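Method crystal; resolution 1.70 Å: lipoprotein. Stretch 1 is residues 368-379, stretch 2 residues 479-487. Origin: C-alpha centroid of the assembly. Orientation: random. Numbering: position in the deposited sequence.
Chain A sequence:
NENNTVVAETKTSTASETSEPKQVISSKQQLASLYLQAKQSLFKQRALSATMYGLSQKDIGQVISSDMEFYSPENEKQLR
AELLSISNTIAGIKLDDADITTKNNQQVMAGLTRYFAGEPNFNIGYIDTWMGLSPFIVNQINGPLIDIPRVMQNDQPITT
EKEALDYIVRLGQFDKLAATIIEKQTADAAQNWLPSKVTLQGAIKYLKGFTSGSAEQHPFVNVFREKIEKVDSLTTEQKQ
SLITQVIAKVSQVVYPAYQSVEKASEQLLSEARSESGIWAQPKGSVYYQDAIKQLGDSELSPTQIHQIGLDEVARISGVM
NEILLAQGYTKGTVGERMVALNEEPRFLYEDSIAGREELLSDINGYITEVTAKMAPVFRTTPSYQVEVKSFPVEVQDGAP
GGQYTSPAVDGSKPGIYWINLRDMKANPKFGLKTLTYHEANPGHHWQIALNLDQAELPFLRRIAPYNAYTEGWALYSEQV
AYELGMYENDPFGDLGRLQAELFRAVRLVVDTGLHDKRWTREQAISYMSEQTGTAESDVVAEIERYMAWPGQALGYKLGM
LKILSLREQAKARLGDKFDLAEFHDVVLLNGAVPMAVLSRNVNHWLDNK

Stretch 1 (368-379) TEVTAKMAPVFR
Stretch 2 479-487: QVAYELGMY

How do the two backbones meet? Stretch 1 enters as a helix through 368-373, keeps helical phi/psi through Pro376, and opens at Phe378 (-136/79). Stretch 2 is helical over 479-483 and then breaks: Gly485 takes phi/psi 89/24 in a Schellman motif, with Gly485 N to Tyr482 O at 2.8 Å and Met486 N to Ala481 O at 3.0 Å. A side chain at Gly485 would jam against the carbonyl O of Leu484, so glycine suits the turn. The register is set by CA pairs, Val370 to Met486 at 7.1 Å and Met374 to Leu484 at 6.8 Å; stretch 1 therefore advances as stretch 2 runs back. No direct hydrogen bond joins them, and 357 Å² is buried, both sides summed.

What does Leu484 do at the centre? Its CA-to-CB bond points toward stretch 1, and chi1 -80° (m) with chi2 168° (t) extends the branched end into the neighbouring surface. Leu484 CD1 lies 3.6 Å from Met374 CB, while Leu484 CD2 lies 3.9 Å from Val377 CG2 and 4.2 Å from Lys373 O. Both methyls pack near Val377, since Leu484 CD1 is also 4.3 Å from Val377 CG2. Val377, m at -54°, points toward the leucine; Met374 (p, t, then -133°) offers its CB but leads its thioether end away.

How does Met486 reach its partners when its CA-to-CB bond points sideways? Its flexible chain bends, m at chi1 (-69°) and m at chi2 (-58°), then 111° at chi3, bringing its end nearer to stretch 1. Met486 CG is 3.9 Å from Val370 CG2, Val370 being p at 69°, and Met486 CE is 3.8 Å from Lys373 CB. Lys373 points toward stretch 2 at CB, but m, m and two off-well torsions (142°, -149°) lead its charged end away, leaving aliphatic carbon at the contact. Glu369, extended through t and t with chi3 46°, places Glu369 OE1 4.0 Å from Met486 SD. A water bridges the same two residues, 2.7 Å from Glu369 OE1 and 2.8 Å from Met486 O.

Where does the contact finish? Phe378, m at -74° with chi2 -74°, is buried and points toward the helix of stretch 2. Val480, t at 175°, meets the edge of the ring near its plane, with Val480 CG1 3.9 Å from Phe378 CE2. Behind this, Leu484 N bonds to Val480 O at 2.9 Å, holding valine and leucine one helical turn apart.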

ATOM      1  N   THR A 368       1.560   9.138  21.191  1.00  9.48           N
ATOM      2  CA  THR A 368       1.565   8.805  22.593  1.00  9.18           C
ATOM      3  C   THR A 368       0.187   9.021  23.221  1.00  9.23           C
ATOM      4  O   THR A 368      -0.295   8.172  24.027  1.00  8.67           O
ATOM      5  CB  THR A 368       2.664   9.641  23.339  1.00 12.01           C
ATOM      6  OG1 THR A 368       3.917   9.317  22.735  1.00 15.17           O
ATOM      7  CG2 THR A 368       2.663   9.369  24.842  1.00 13.31           C
ATOM      8  N   GLU A 369      -0.390  10.190  22.950  1.00  6.54           N
ATOM      9  CA  GLU A 369      -1.670  10.538  23.520  1.00  8.48           C
ATOM     10  C   GLU A 369      -2.771   9.570  23.066  1.00  7.46           C
ATOM     11  O   GLU A 369      -3.534   9.100  23.870  1.00  8.35           O
ATOM     12  CB  GLU A 369      -2.020  11.976  23.174  1.00  9.83           C
ATOM     13  CG  GLU A 369      -3.414  12.410  23.604  1.00 14.63           C
ATOM     14  CD  GLU A 369      -3.751  13.822  22.992  1.00 23.63           C
ATOM     15  OE1 GLU A 369      -3.516  14.097  21.743  1.00 21.77           O
ATOM     16  OE2 GLU A 369      -4.163  14.670  23.806  1.00 28.96           O
ATOM     17  N   VAL A 370      -2.913   9.338  21.768  1.00  5.80           N
ATOM     18  CA  VAL A 370      -4.029   8.520  21.285  1.00  6.06           C
ATOM     19  C   VAL A 370      -3.882   7.077  21.763  1.00  6.94           C
ATOM     20  O   VAL A 370      -4.849   6.428  22.036  1.00  7.30           O
ATOM     21  CB  VAL A 370      -4.216   8.600  19.758  1.00  4.84           C
ATOM     22  CG1 VAL A 370      -3.031   7.894  18.933  1.00  6.15           C
ATOM     23  CG2 VAL A 370      -5.625   8.048  19.392  1.00  3.42           C
ATOM     24  N   THR A 371      -2.650   6.570  21.836  1.00  7.13           N
ATOM     25  CA  THR A 371      -2.448   5.170  22.175  1.00  7.30           C
ATOM     26  C   THR A 371      -2.865   4.924  23.593  1.00  8.62           C
ATOM     27  O   THR A 371      -3.508   3.922  23.898  1.00 10.21           O
ATOM     28  CB  THR A 371      -0.960   4.796  21.982  1.00  8.29           C
ATOM     29  OG1 THR A 371      -0.600   5.032  20.628  1.00  8.58           O
ATOM     30  CG2 THR A 371      -0.686   3.301  22.345  1.00 12.11           C
ATOM     31  N   ALA A 372      -2.638   5.929  24.432  1.00  8.44           N
ATOM     32  CA  ALA A 372      -3.088   5.875  25.827  1.00  9.99           C
ATOM     33  C   ALA A 372      -4.586   6.012  25.958  1.00  8.44           C
ATOM     34  O   ALA A 372      -5.241   5.249  26.683  1.00 10.13           O
ATOM     35  CB  ALA A 372      -2.405   6.996  26.639  1.00 11.75           C
ATOM     36  N   LYS A 373      -5.142   7.005  25.310  1.00  8.83           N
ATOM     37  CA  LYS A 373      -6.535   7.325  25.452  1.00 10.24           C
ATOM     38  C   LYS A 373      -7.430   6.306  24.768  1.00 10.97           C
ATOM     39  O   LYS A 373      -8.580   6.157  25.163  1.00 12.48           O
ATOM     40  CB  LYS A 373      -6.815   8.717  24.878  1.00 13.51           C
ATOM     41  CG  LYS A 373      -6.243   9.831  25.753  1.00 22.27           C
ATOM     42  CD  LYS A 373      -7.262  10.206  26.856  1.00 33.77           C
ATOM     43  CE  LYS A 373      -6.590  10.518  28.202  1.00 38.63           C
ATOM     44  NZ  LYS A 373      -7.485  10.148  29.382  1.00 41.66           N
ATOM     45  N   MET A 374      -6.926   5.580  23.751  1.00  8.98           N
ATOM     46  CA  MET A 374      -7.714   4.636  23.025  1.00  9.01           C
ATOM     47  C   MET A 374      -7.872   3.271  23.700  1.00  9.52           C
ATOM     48  O   MET A 374      -8.756   2.488  23.328  1.00  8.76           O
ATOM     49  CB  MET A 374      -7.190   4.469  21.548  1.00 11.43           C
ATOM     50  CG  MET A 374      -6.011   3.615  21.414  1.00  9.75           C
ATOM     51  SD  MET A 374      -5.190   3.875  19.707  1.00  2.00           S
ATOM     52  CE  MET A 374      -5.036   2.030  19.417  1.00  6.86           C
ATOM     53  N   ALA A 375      -7.106   3.027  24.779  1.00  6.38           N
ATOM     54  CA  ALA A 375      -7.017   1.715  25.430  1.00  8.81           C
ATOM     55  C   ALA A 375      -8.397   1.139  25.835  1.00  8.73           C
ATOM     56  O   ALA A 375      -8.606  -0.042  25.667  1.00  9.59           O
ATOM     57  CB  ALA A 375      -6.090   1.739  26.732  1.00 10.58           C
ATOM     58  N   PRO A 376      -9.373   1.969  26.297  1.00  8.89           N
ATOM     59  CA  PRO A 376     -10.651   1.354  26.690  1.00 10.23           C
ATOM     60  C   PRO A 376     -11.383   0.649  25.590  1.00  8.87           C
ATOM     61  O   PRO A 376     -12.165  -0.274  25.910  1.00 10.03           O
ATOM     62  CB  PRO A 376     -11.476   2.553  27.191  1.00 12.14           C
ATOM     63  CG  PRO A 376     -10.428   3.485  27.713  1.00 13.22           C
ATOM     64  CD  PRO A 376      -9.294   3.358  26.740  1.00 11.12           C
ATOM     65  N   VAL A 377     -11.177   1.062  24.347  1.00  7.40           N
ATOM     66  CA  VAL A 377     -11.803   0.412  23.211  1.00  6.77           C
ATOM     67  C   VAL A 377     -10.867  -0.328  22.253  1.00  7.16           C
ATOM     68  O   VAL A 377     -11.315  -0.863  21.241  1.00  7.10           O
ATOM     69  CB  VAL A 377     -12.706   1.384  22.448  1.00  8.93           C
ATOM     70  CG1 VAL A 377     -13.765   2.065  23.438  1.00 11.02           C
ATOM     71  CG2 VAL A 377     -11.950   2.493  21.655  1.00  8.74           C
ATOM     72  N   PHE A 378      -9.589  -0.380  22.642  1.00  7.53           N
ATOM     73  CA  PHE A 378      -8.602  -1.154  21.910  1.00  6.25           C
ATOM     74  C   PHE A 378      -7.770  -1.890  22.981  1.00  7.09           C
ATOM     75  O   PHE A 378      -6.668  -1.460  23.366  1.00  7.01           O
ATOM     76  CB  PHE A 378      -7.756  -0.264  21.063  1.00  7.44           C
ATOM     77  CG  PHE A 378      -8.449   0.267  19.840  1.00  4.78           C
ATOM     78  CD1 PHE A 378      -8.693  -0.547  18.730  1.00  6.61           C
ATOM     79  CD2 PHE A 378      -8.972   1.590  19.812  1.00  8.41           C
ATOM     80  CE1 PHE A 378      -9.323  -0.019  17.622  1.00  6.26           C
ATOM     81  CE2 PHE A 378      -9.518   2.103  18.612  1.00  7.06           C
ATOM     82  CZ  PHE A 378      -9.703   1.331  17.581  1.00  5.71           C
ATOM     83  N   ARG A 379      -8.357  -2.951  23.478  1.00  7.47           N
ATOM     84  CA  ARG A 379      -7.909  -3.511  24.723  1.00  8.95           C
ATOM     85  C   ARG A 379      -6.758  -4.557  24.523  1.00 11.20           C
ATOM     86  O   ARG A 379      -6.163  -5.020  25.531  1.00 12.43           O
ATOM     87  CB  ARG A 379      -9.070  -4.150  25.448  1.00 12.36           C
ATOM     88  CG  ARG A 379     -10.186  -3.220  25.837  1.00 12.78           C
ATOM     89  CD  ARG A 379     -11.316  -4.055  26.415  1.00 19.53           C
ATOM     90  NE  ARG A 379     -11.748  -5.070  25.430  1.00 24.90           N
ATOM     91  CZ  ARG A 379     -12.747  -5.944  25.589  1.00 29.35           C
ATOM     92  NH1 ARG A 379     -13.489  -5.982  26.717  1.00 24.97           N
ATOM     93  NH2 ARG A 379     -13.028  -6.759  24.595  1.00 23.86           N
ATOM     94  N   GLN A 479     -11.926   8.206  12.050  1.00  6.83           N
ATOM     95  CA  GLN A 479     -13.216   8.613  12.628  1.00  6.28           C
ATOM     96  C   GLN A 479     -13.308   8.210  14.069  1.00  7.42           C
ATOM     97  O   GLN A 479     -13.757   8.980  14.905  1.00  6.53           O
ATOM     98  CB  GLN A 479     -14.430   8.053  11.872  1.00  6.46           C
ATOM     99  CG  GLN A 479     -15.739   8.484  12.501  1.00  8.42           C
ATOM    100  CD  GLN A 479     -16.912   8.028  11.613  1.00 10.69           C
ATOM    101  OE1 GLN A 479     -16.890   8.279  10.393  1.00 13.77           O
ATOM    102  NE2 GLN A 479     -17.917   7.432  12.210  1.00 10.52           N
ATOM    103  N   VAL A 480     -12.873   6.993  14.393  1.00  6.71           N
ATOM    104  CA  VAL A 480     -12.836   6.578  15.781  1.00  6.34           C
ATOM    105  C   VAL A 480     -11.979   7.536  16.632  1.00  6.73           C
ATOM    106  O   VAL A 480     -12.324   7.795  17.775  1.00  5.86           O
ATOM    107  CB  VAL A 480     -12.274   5.145  15.958  1.00  8.27           C
ATOM    108  CG1 VAL A 480     -12.139   4.811  17.525  1.00 13.35           C
ATOM    109  CG2 VAL A 480     -13.268   4.161  15.398  1.00 15.95           C
ATOM    110  N   ALA A 481     -10.840   8.049  16.100  1.00  6.50           N
ATOM    111  CA  ALA A 481     -10.012   8.978  16.875  1.00  7.03           C
ATOM    112  C   ALA A 481     -10.863  10.210  17.262  1.00  5.34           C
ATOM    113  O   ALA A 481     -10.756  10.708  18.385  1.00  6.24           O
ATOM    114  CB  ALA A 481      -8.794   9.381  16.054  1.00  7.31           C
ATOM    115  N   TYR A 482     -11.701  10.699  16.348  1.00  6.01           N
ATOM    116  CA  TYR A 482     -12.664  11.786  16.665  1.00  5.45           C
ATOM    117  C   TYR A 482     -13.633  11.388  17.774  1.00  5.66           C
ATOM    118  O   TYR A 482     -13.819  12.110  18.774  1.00  4.99           O
ATOM    119  CB  TYR A 482     -13.422  12.266  15.397  1.00  5.45           C
ATOM    120  CG  TYR A 482     -14.488  13.277  15.740  1.00  3.70           C
ATOM    121  CD1 TYR A 482     -14.177  14.631  15.869  1.00  6.59           C
ATOM    122  CD2 TYR A 482     -15.747  12.878  16.129  1.00  4.98           C
ATOM    123  CE1 TYR A 482     -15.107  15.573  16.292  1.00  5.11           C
ATOM    124  CE2 TYR A 482     -16.698  13.801  16.463  1.00  7.67           C
ATOM    125  CZ  TYR A 482     -16.379  15.148  16.631  1.00  8.84           C
ATOM    126  OH  TYR A 482     -17.299  16.041  17.148  1.00  9.04           O
ATOM    127  N   GLU A 483     -14.225  10.204  17.638  1.00  5.76           N
ATOM    128  CA  GLU A 483     -15.162   9.680  18.665  1.00  6.80           C
ATOM    129  C   GLU A 483     -14.547   9.428  20.015  1.00  6.56           C
ATOM    130  O   GLU A 483     -15.269   9.376  20.970  1.00  6.05           O
ATOM    131  CB  GLU A 483     -15.850   8.410  18.152  1.00  7.44           C
ATOM    132  CG  GLU A 483     -16.710   8.615  16.913  1.00  8.55           C
ATOM    133  CD  GLU A 483     -17.142   7.277  16.257  1.00 10.83           C
ATOM    134  OE1 GLU A 483     -16.666   6.146  16.663  1.00 12.07           O
ATOM    135  OE2 GLU A 483     -17.892   7.379  15.261  1.00 12.07           O
ATOM    136  N   LEU A 484     -13.225   9.331  20.079  1.00  7.81           N
ATOM    137  CA  LEU A 484     -12.478   9.200  21.339  1.00  6.24           C
ATOM    138  C   LEU A 484     -12.055  10.558  21.875  1.00  7.67           C
ATOM    139  O   LEU A 484     -11.427  10.627  22.921  1.00  8.75           O
ATOM    140  CB  LEU A 484     -11.220   8.368  21.089  1.00  8.52           C
ATOM    141  CG  LEU A 484     -11.393   6.860  21.034  1.00  9.95           C
ATOM    142  CD1 LEU A 484     -10.104   6.235  20.472  1.00 13.84           C
ATOM    143  CD2 LEU A 484     -11.744   6.344  22.423  1.00 11.17           C
ATOM    144  N   GLY A 485     -12.360  11.645  21.149  1.00  6.91           N
ATOM    145  CA  GLY A 485     -12.098  13.012  21.633  1.00  9.04           C
ATOM    146  C   GLY A 485     -10.752  13.555  21.302  1.00  8.13           C
ATOM    147  O   GLY A 485     -10.385  14.565  21.875  1.00 10.04           O
ATOM    148  N   MET A 486     -10.101  13.042  20.230  1.00  5.14           N
ATOM    149  CA  MET A 486      -8.799  13.561  19.880  1.00  5.47           C
ATOM    150  C   MET A 486      -8.847  14.991  19.270  1.00  6.38           C
ATOM    151  O   MET A 486      -7.794  15.615  19.113  1.00  9.31           O
ATOM    152  CB  MET A 486      -8.083  12.614  18.938  1.00  5.49           C
ATOM    153  CG  MET A 486      -7.682  11.315  19.604  1.00  8.84           C
ATOM    154  SD  MET A 486      -6.549  11.526  21.117  1.00  8.29           S
ATOM    155  CE  MET A 486      -7.750  11.042  22.087  1.00  8.70           C
ATOM    156  N   TYR A 487     -10.038  15.464  18.851  1.00  5.21           N
ATOM    157  CA  TYR A 487     -10.202  16.808  18.358  1.00  6.13           C
ATOM    158  C   TYR A 487     -10.935  17.751  19.309  1.00  7.62           C
ATOM    159  O   TYR A 487     -11.407  18.812  18.898  1.00  7.52           O
ATOM    160  CB  TYR A 487     -10.844  16.763  16.961  1.00  6.94           C
ATOM    161  CG  TYR A 487     -10.006  15.977  15.970  1.00  6.23           C
ATOM    162  CD1 TYR A 487      -8.934  16.579  15.319  1.00  4.55           C
ATOM    163  CD2 TYR A 487     -10.267  14.658  15.710  1.00  6.38           C
ATOM    164  CE1 TYR A 487      -8.177  15.898  14.460  1.00  6.80           C
ATOM    165  CE2 TYR A 487      -9.476  13.938  14.860  1.00  6.20           C
ATOM    166  CZ  TYR A 487      -8.448  14.588  14.192  1.00  7.63           C
ATOM    167  OH  TYR A 487      -7.669  13.876  13.303  1.00  7.55           O
TER
HETATM  168  O   HOH W   1      -5.672  15.525  20.917  1.00 28.53           O